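PDB 5BTO: decapping nuclease RAI1 from Scheffersomyces stipitis, which hydrolyses the 5' ends of RNAs, removing the whole NAD moiety from NAD-capped transcripts with the help of a divalent metal cation, and stabilises and stimulates the exoribonuclease RAT1. Local coordinates for residues 183-188 and 290-295; 262-267 and 296-301. All coordinates share one frame; numbering follows the deposited sequence.

Interaction 1. Residues 183-188 and 290-295; sequences YKFEAI and KVVYGF
Phe185, reaching out from the last turns of helix 169-188, lays one face of its ring over Gly294 of strand 290-296 and turns its edge to Val292. Its CG stands anti to the backbone N (chi1 -180°), which carries the ring straight away from the helix toward the strand. The far end does the touching: Phe185 CZ lies 3.9 Å from Gly294 CA. That CA sits 4.3 Å from the ring centroid and 26° off the ring normal, a CH-pi contact. Glycine is what lets the ring come so near, since a beta carbon on Gly294 would clash with Phe185 CE1. Near the ring plane, Val292 CG1 meets Phe185 CZ at 4.0 Å; set opposite its own backbone N (chi1 165°), CG1 is the branch that faces the ring. The contact is small and buried, the ring end resting on the peptide N and CA of Gly294, and Thr259 of strand 254-261 also touches Phe185. Tyr293 and Phe295 point to the other side of the sheet, both meeting Phe272 of helix 266-286 edge to face. Next to Phe185, Glu186 is a ligand of the divalent cation, and Val292 lies beside metal-binding Leu257: helix-on-sheet packing beside the metal site of a PD-(D/E)XK nuclease fold.

Interaction 2. Residues 262-267 and 296-301; sequences ILESNG and RDDSFF
The contact lies where two neighbouring parallel strands, 254-261 and 290-296, run out into surface loops, the second of them forming a type I beta turn from Asp297 to Phe300. Ile262 N donates to Arg296 O (2.9 Å, 158° at the hydrogen). The side chain of Ile262 closes over the same spot: CG2 lies 3.6 Å from Arg296 O, while CD1 reaches Asp297 CB at 3.7 Å, the two side chains lying side by side and pointing the same way. With chi1 at 52°, CG1 is wedged between the backbone N and the carbonyl carbon, and the extended chi2 sends CD1 on toward Asp297. With an alanine here, CD1 and CG2 are gone, which would probably leave Asp297 CB without its apolar neighbour and Arg296 O less shielded. Asp297 OD1 accepts from Phe301 N, just past the turn, at 2.9 Å, and OD2 pairs with Arg303. Asp297 O is gripped from opposite faces of its plane by Phe300 N and Arg296 NH1, the latter at 3.0 Å, and the Arg296 guanidinium also lies over one face of the Phe300 ring, offset toward its rim. At the outer edge, Glu264 OE2 and Asp298 OD2 come within 4.0 Å, and Arg261 forms salt bridges with both, probably offsetting their repulsion. Beyond Glu264, Ser265 caps helix 266-286 through Gln268 N; Phe300 packs on helix 169-188, and strand 302-309 follows the turn.

The two contacts touch, with centres about 15 Å apart, and their segments alternate along the chain: 183-188, 262-267, 290-295, 296-301. Both use the four-stranded mixed sheet 238-239, 254-261, 290-296, 302-309. Interaction 1 sets helix 169-188 on one face of strand 290-296; interaction 2 joins the loops at the ends of that strand and its parallel neighbour 254-261. Helix 266-286, between these two strands in the chain, packs on the other face, making a beta-alpha-beta crossover. Phe295, on the strand of interaction 1 but facing the other side, packs against Ile262 and Leu263 of interaction 2. Interaction 1 adjoins the metal ligands, whereas interaction 2 lies farther out, at the surface end of the same strands.

Interaction 1. Residues 183-188 and 290-295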
ATOM      1  N   TYR A 183     -10.023  31.206  19.853  1.00 32.03           N
ATOM      2  CA  TYR A 183      -9.075  32.099  20.504  1.00 33.05           C
ATOM      3  C   TYR A 183      -9.698  32.789  21.717  1.00 30.20           C
ATOM      4  O   TYR A 183      -9.026  33.002  22.726  1.00 30.33           O
ATOM      5  CB  TYR A 183      -8.534  33.137  19.516  1.00 35.67           C
ATOM      6  CG  TYR A 183      -7.774  32.533  18.354  1.00 37.54           C
ATOM      7  CD1 TYR A 183      -6.479  32.065  18.514  1.00 39.78           C
ATOM      8  CD2 TYR A 183      -8.357  32.424  17.098  1.00 39.41           C
ATOM      9  CE1 TYR A 183      -5.783  31.508  17.456  1.00 40.61           C
ATOM     10  CE2 TYR A 183      -7.667  31.866  16.033  1.00 40.68           C
ATOM     11  CZ  TYR A 183      -6.381  31.411  16.219  1.00 42.01           C
ATOM     12  OH  TYR A 183      -5.685  30.859  15.167  1.00 44.72           O
ATOM     13  N   LYS A 184     -10.980  33.136  21.621  1.00 29.44           N
ATOM     14  CA  LYS A 184     -11.678  33.763  22.741  1.00 27.33           C
ATOM     15  C   LYS A 184     -11.747  32.798  23.919  1.00 28.27           C
ATOM     16  O   LYS A 184     -11.529  33.187  25.066  1.00 29.10           O
ATOM     17  CB  LYS A 184     -13.087  34.199  22.325  1.00 28.72           C
ATOM     18  CG  LYS A 184     -13.929  34.810  23.450  1.00 32.53           C
ATOM     19  CD  LYS A 184     -13.370  36.148  23.934  1.00 34.24           C
ATOM     20  CE  LYS A 184     -14.340  36.843  24.885  1.00 35.36           C
ATOM     21  NZ  LYS A 184     -13.949  38.249  25.188  1.00 35.11           N
ATOM     22  N   PHE A 185     -12.044  31.534  23.631  1.00 27.00           N
ATOM     23  CA  PHE A 185     -12.112  30.531  24.673  1.00 26.95           C
ATOM     24  C   PHE A 185     -10.772  30.441  25.393  1.00 28.17           C
ATOM     25  O   PHE A 185     -10.723  30.404  26.618  1.00 30.12           O
ATOM     26  CB  PHE A 185     -12.510  29.170  24.097  1.00 26.00           C
ATOM     27  CG  PHE A 185     -12.612  28.083  25.127  1.00 24.56           C
ATOM     28  CD1 PHE A 185     -13.500  28.194  26.193  1.00 24.75           C
ATOM     29  CD2 PHE A 185     -11.826  26.944  25.029  1.00 22.25           C
ATOM     30  CE1 PHE A 185     -13.596  27.186  27.146  1.00 23.79           C
ATOM     31  CE2 PHE A 185     -11.918  25.935  25.973  1.00 23.80           C
ATOM     32  CZ  PHE A 185     -12.803  26.060  27.039  1.00 23.41           C
ATOM     33  N   GLU A 186      -9.681  30.418  24.637  1.00 29.04           N
ATOM     34  CA  GLU A 186      -8.365  30.351  25.264  1.00 31.27           C
ATOM     35  C   GLU A 186      -8.169  31.541  26.192  1.00 30.67           C
ATOM     36  O   GLU A 186      -7.679  31.395  27.313  1.00 31.28           O
ATOM     37  CB  GLU A 186      -7.258  30.315  24.217  1.00 35.07           C
ATOM     38  CG  GLU A 186      -7.271  29.079  23.343  1.00 39.60           C
ATOM     39  CD  GLU A 186      -6.043  28.989  22.466  1.00 44.71           C
ATOM     40  OE1 GLU A 186      -6.142  29.292  21.256  1.00 46.09           O
ATOM     41  OE2 GLU A 186      -4.974  28.618  22.994  1.00 47.33           O
ATOM     42  N   ALA A 187      -8.569  32.716  25.722  1.00 30.38           N
ATOM     43  CA  ALA A 187      -8.383  33.948  26.477  1.00 30.30           C
ATOM     44  C   ALA A 187      -9.143  33.942  27.802  1.00 33.04           C
ATOM     45  O   ALA A 187      -8.599  34.331  28.834  1.00 35.25           O
ATOM     46  CB  ALA A 187      -8.791  35.147  25.637  1.00 29.75           C
ATOM     47  N   ILE A 188     -10.398  33.504  27.774  1.00 32.10           N
ATOM     48  CA  ILE A 188     -11.221  33.538  28.975  1.00 31.49           C
ATOM     49  C   ILE A 188     -10.968  32.349  29.895  1.00 30.94           C
ATOM     50  O   ILE A 188     -11.375  32.363  31.056  1.00 34.66           O
ATOM     51  CB  ILE A 188     -12.737  33.685  28.644  1.00 32.88           C
ATOM     52  CG1 ILE A 188     -13.283  32.444  27.934  1.00 32.90           C
ATOM     53  CG2 ILE A 188     -12.973  34.921  27.795  1.00 35.27           C
ATOM     54  CD1 ILE A 188     -13.813  31.373  28.864  1.00 33.10           C
ATOM     55  N   LYS A 290      -3.728  15.964  28.332  1.00 13.86           N
ATOM     56  CA  LYS A 290      -5.049  16.494  28.692  1.00 14.30           C
ATOM     57  C   LYS A 290      -5.571  17.451  27.627  1.00 16.03           C
ATOM     58  O   LYS A 290      -4.812  18.235  27.058  1.00 15.11           O
ATOM     59  CB  LYS A 290      -4.998  17.226  30.040  1.00 16.50           C
ATOM     60  CG  LYS A 290      -4.767  16.356  31.286  1.00 18.09           C
ATOM     61  CD  LYS A 290      -4.914  17.200  32.556  1.00 22.61           C
ATOM     62  CE  LYS A 290      -4.246  16.582  33.798  1.00 26.91           C
ATOM     63  NZ  LYS A 290      -4.429  15.108  33.933  1.00 28.72           N
ATOM     64  N   VAL A 291      -6.877  17.389  27.376  1.00 16.25           N
ATOM     65  CA  VAL A 291      -7.534  18.288  26.450  1.00 17.96           C
ATOM     66  C   VAL A 291      -8.837  18.779  27.067  1.00 17.27           C
ATOM     67  O   VAL A 291      -9.607  17.977  27.605  1.00 19.16           O
ATOM     68  CB  VAL A 291      -7.944  17.562  25.152  1.00 25.00           C
ATOM     69  CG1 VAL A 291      -8.604  18.541  24.199  1.00 28.43           C
ATOM     70  CG2 VAL A 291      -6.761  16.882  24.511  1.00 28.65           C
ATOM     71  N   VAL A 292      -9.106  20.075  26.965  1.00 16.09           N
ATOM     72  CA  VAL A 292     -10.426  20.581  27.362  1.00 15.06           C
ATOM     73  C   VAL A 292     -11.189  21.072  26.142  1.00 16.41           C
ATOM     74  O   VAL A 292     -10.682  21.889  25.375  1.00 17.22           O
ATOM     75  CB  VAL A 292     -10.330  21.728  28.399  1.00 16.05           C
ATOM     76  CG1 VAL A 292     -11.664  22.464  28.496  1.00 18.28           C
ATOM     77  CG2 VAL A 292      -9.927  21.177  29.756  1.00 18.96           C
ATOM     78  N   TYR A 293     -12.409  20.570  25.958  1.00 15.79           N
ATOM     79  CA  TYR A 293     -13.305  21.108  24.938  1.00 16.87           C
ATOM     80  C   TYR A 293     -14.366  22.002  25.562  1.00 17.60           C
ATOM     81  O   TYR A 293     -15.027  21.615  26.528  1.00 18.42           O
ATOM     82  CB  TYR A 293     -14.003  19.992  24.152  1.00 16.55           C
ATOM     83  CG  TYR A 293     -13.335  19.682  22.842  1.00 16.35           C
ATOM     84  CD1 TYR A 293     -13.642  20.407  21.692  1.00 15.40           C
ATOM     85  CD2 TYR A 293     -12.382  18.678  22.759  1.00 14.85           C
ATOM     86  CE1 TYR A 293     -13.018  20.118  20.485  1.00 15.58           C
ATOM     87  CE2 TYR A 293     -11.747  18.392  21.567  1.00 14.82           C
ATOM     88  CZ  TYR A 293     -12.067  19.115  20.438  1.00 15.81           C
ATOM     89  OH  TYR A 293     -11.439  18.820  19.248  1.00 18.88           O
ATOM     90  N   GLY A 294     -14.522  23.194  25.003  1.00 17.10           N
ATOM     91  CA  GLY A 294     -15.652  24.052  25.343  1.00 18.09           C
ATOM     92  C   GLY A 294     -16.726  23.906  24.281  1.00 19.89           C
ATOM     93  O   GLY A 294     -16.436  23.949  23.085  1.00 22.49           O
ATOM     94  N   PHE A 295     -17.964  23.706  24.724  1.00 18.73           N
ATOM     95  CA  PHE A 295     -19.089  23.484  23.823  1.00 20.09           C
ATOM     96  C   PHE A 295     -19.983  24.716  23.805  1.00 22.16           C
ATOM     97  O   PHE A 295     -20.428  25.177  24.854  1.00 22.48           O
ATOM     98  CB  PHE A 295     -19.890  22.256  24.273  1.00 19.85           C
ATOM     99  CG  PHE A 295     -19.125  20.960  24.186  1.00 16.68           C
ATOM    100  CD1 PHE A 295     -18.309  20.544  25.230  1.00 18.33           C
ATOM    101  CD2 PHE A 295     -19.215  20.160  23.048  1.00 20.05           C
ATOM    102  CE1 PHE A 295     -17.591  19.347  25.143  1.00 16.89           C
ATOM    103  CE2 PHE A 295     -18.506  18.968  22.954  1.00 21.05           C
ATOM    104  CZ  PHE A 295     -17.699  18.559  24.004  1.00 20.19           C
TER

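Interaction 2. Residues 262-267 and 296-301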
ATOM      1  N   ILE A 262     -22.258  22.671  20.535  1.00 22.80           N
ATOM      2  CA  ILE A 262     -22.965  21.704  21.369  1.00 23.28           C
ATOM      3  C   ILE A 262     -23.515  20.556  20.532  1.00 23.65           C
ATOM      4  O   ILE A 262     -23.840  20.735  19.358  1.00 25.63           O
ATOM      5  CB  ILE A 262     -24.126  22.350  22.158  1.00 23.69           C
ATOM      6  CG1 ILE A 262     -25.050  23.130  21.229  1.00 24.60           C
ATOM      7  CG2 ILE A 262     -23.583  23.270  23.243  1.00 25.18           C
ATOM      8  CD1 ILE A 262     -26.241  23.766  21.964  1.00 27.08           C
ATOM      9  N   LEU A 263     -23.601  19.382  21.152  1.00 21.37           N
ATOM     10  CA  LEU A 263     -23.968  18.152  20.463  1.00 23.29           C
ATOM     11  C   LEU A 263     -25.478  17.954  20.484  1.00 23.88           C
ATOM     12  O   LEU A 263     -25.994  17.124  21.223  1.00 28.42           O
ATOM     13  CB  LEU A 263     -23.278  16.959  21.122  1.00 25.45           C
ATOM     14  CG  LEU A 263     -21.756  17.042  21.248  1.00 27.24           C
ATOM     15  CD1 LEU A 263     -21.180  15.759  21.857  1.00 28.56           C
ATOM     16  CD2 LEU A 263     -21.135  17.308  19.886  1.00 24.99           C
ATOM     17  N   GLU A 264     -26.185  18.701  19.647  1.00 23.20           N
ATOM     18  CA  GLU A 264     -27.647  18.683  19.686  1.00 26.98           C
ATOM     19  C   GLU A 264     -28.297  17.791  18.628  1.00 25.18           C
ATOM     20  O   GLU A 264     -29.526  17.735  18.520  1.00 27.95           O
ATOM     21  CB  GLU A 264     -28.203  20.110  19.630  1.00 32.47           C
ATOM     22  CG  GLU A 264     -27.564  21.012  18.585  1.00 36.74           C
ATOM     23  CD  GLU A 264     -28.076  22.440  18.685  1.00 41.33           C
ATOM     24  OE1 GLU A 264     -29.104  22.646  19.362  1.00 44.38           O
ATOM     25  OE2 GLU A 264     -27.451  23.354  18.102  1.00 42.39           O
ATOM     26  N   SER A 265     -27.478  17.095  17.850  1.00 22.06           N
ATOM     27  CA  SER A 265     -27.991  16.187  16.825  1.00 22.06           C
ATOM     28  C   SER A 265     -26.920  15.166  16.479  1.00 21.08           C
ATOM     29  O   SER A 265     -25.752  15.359  16.806  1.00 20.62           O
ATOM     30  CB  SER A 265     -28.373  16.957  15.559  1.00 24.55           C
ATOM     31  OG  SER A 265     -27.215  17.479  14.921  1.00 26.45           O
ATOM     32  N   ASN A 266     -27.322  14.080  15.821  1.00 21.80           N
ATOM     33  CA  ASN A 266     -26.360  13.076  15.371  1.00 24.54           C
ATOM     34  C   ASN A 266     -25.328  13.700  14.448  1.00 24.38           C
ATOM     35  O   ASN A 266     -24.132  13.390  14.526  1.00 23.53           O
ATOM     36  CB  ASN A 266     -27.072  11.915  14.672  1.00 26.65           C
ATOM     37  CG  ASN A 266     -27.962  11.122  15.612  1.00 30.74           C
ATOM     38  OD1 ASN A 266     -27.678  11.005  16.803  1.00 34.55           O
ATOM     39  ND2 ASN A 266     -29.047  10.574  15.077  1.00 33.78           N
ATOM     40  N   GLY A 267     -25.788  14.596  13.580  1.00 24.42           N
ATOM     41  CA  GLY A 267     -24.901  15.306  12.677  1.00 26.24           C
ATOM     42  C   GLY A 267     -23.798  16.074  13.384  1.00 26.84           C
ATOM     43  O   GLY A 267     -22.661  16.127  12.902  1.00 29.08           O
ATOM     44  N   ARG A 296     -20.247  25.252  22.618  1.00 21.60           N
ATOM     45  CA  ARG A 296     -20.972  26.518  22.520  1.00 23.19           C
ATOM     46  C   ARG A 296     -22.196  26.403  21.629  1.00 24.13           C
ATOM     47  O   ARG A 296     -22.242  25.554  20.745  1.00 25.28           O
ATOM     48  CB  ARG A 296     -20.042  27.630  22.022  1.00 26.83           C
ATOM     49  CG  ARG A 296     -19.269  27.271  20.759  1.00 30.65           C
ATOM     50  CD  ARG A 296     -19.771  28.078  19.574  1.00 33.81           C
ATOM     51  NE  ARG A 296     -19.381  27.494  18.297  1.00 35.87           N
ATOM     52  CZ  ARG A 296     -20.195  27.380  17.251  1.00 37.07           C
ATOM     53  NH1 ARG A 296     -21.450  27.805  17.335  1.00 37.28           N
ATOM     54  NH2 ARG A 296     -19.759  26.831  16.124  1.00 36.86           N
ATOM     55  N   ASP A 297     -23.187  27.263  21.865  1.00 26.56           N
ATOM     56  CA  ASP A 297     -24.410  27.226  21.071  1.00 29.54           C
ATOM     57  C   ASP A 297     -24.352  28.168  19.863  1.00 32.84           C
ATOM     58  O   ASP A 297     -23.304  28.738  19.564  1.00 31.33           O
ATOM     59  CB  ASP A 297     -25.661  27.466  21.938  1.00 30.35           C
ATOM     60  CG  ASP A 297     -25.712  28.860  22.560  1.00 30.43           C
ATOM     61  OD1 ASP A 297     -25.013  29.778  22.084  1.00 30.16           O
ATOM     62  OD2 ASP A 297     -26.491  29.042  23.526  1.00 31.85           O
ATOM     63  N   ASP A 298     -25.473  28.301  19.159  1.00 36.54           N
ATOM     64  CA  ASP A 298     -25.570  29.186  17.995  1.00 41.89           C
ATOM     65  C   ASP A 298     -25.229  30.638  18.297  1.00 41.33           C
ATOM     66  O   ASP A 298     -24.721  31.358  17.435  1.00 43.57           O
ATOM     67  CB  ASP A 298     -26.980  29.142  17.406  1.00 47.32           C
ATOM     68  CG  ASP A 298     -27.174  27.994  16.452  1.00 52.15           C
ATOM     69  OD1 ASP A 298     -26.588  28.038  15.349  1.00 54.58           O
ATOM     70  OD2 ASP A 298     -27.919  27.056  16.805  1.00 54.43           O
ATOM     71  N   SER A 299     -25.542  31.081  19.508  1.00 38.34           N
ATOM     72  CA  SER A 299     -25.259  32.456  19.894  1.00 37.59           C
ATOM     73  C   SER A 299     -23.859  32.563  20.475  1.00 35.26           C
ATOM     74  O   SER A 299     -23.460  33.610  20.977  1.00 36.92           O
ATOM     75  CB  SER A 299     -26.301  32.966  20.889  1.00 40.19           C
ATOM     76  OG  SER A 299     -27.570  33.064  20.273  1.00 43.18           O
ATOM     77  N   PHE A 300     -23.123  31.460  20.396  1.00 32.43           N
ATOM     78  CA  PHE A 300     -21.737  31.395  20.855  1.00 32.76           C
ATOM     79  C   PHE A 300     -21.602  31.454  22.378  1.00 30.37           C
ATOM     80  O   PHE A 300     -20.518  31.724  22.898  1.00 29.84           O
ATOM     81  CB  PHE A 300     -20.877  32.472  20.180  1.00 32.79           C
ATOM     82  CG  PHE A 300     -20.588  32.200  18.726  1.00 32.66           C
ATOM     83  CD1 PHE A 300     -19.554  31.349  18.358  1.00 32.45           C
ATOM     84  CD2 PHE A 300     -21.341  32.801  17.731  1.00 31.89           C
ATOM     85  CE1 PHE A 300     -19.281  31.098  17.027  1.00 32.29           C
ATOM     86  CE2 PHE A 300     -21.072  32.556  16.394  1.00 34.84           C
ATOM     87  CZ  PHE A 300     -20.041  31.703  16.041  1.00 34.06           C
ATOM     88  N   PHE A 301     -22.698  31.197  23.089  1.00 26.95           N
ATOM     89  CA  PHE A 301     -22.623  31.051  24.540  1.00 26.09           C
ATOM     90  C   PHE A 301     -21.957  29.729  24.897  1.00 25.47           C
ATOM     91  O   PHE A 301     -22.283  28.682  24.336  1.00 25.26           O
ATOM     92  CB  PHE A 301     -24.011  31.125  25.186  1.00 26.31           C
ATOM     93  CG  PHE A 301     -24.597  32.504  25.206  1.00 30.19           C
ATOM     94  CD1 PHE A 301     -24.061  33.486  26.024  1.00 33.47           C
ATOM     95  CD2 PHE A 301     -25.680  32.820  24.408  1.00 32.33           C
ATOM     96  CE1 PHE A 301     -24.596  34.764  26.044  1.00 35.04           C
ATOM     97  CE2 PHE A 301     -26.219  34.092  24.420  1.00 33.16           C
ATOM     98  CZ  PHE A 301     -25.678  35.067  25.241  1.00 33.79           C
TER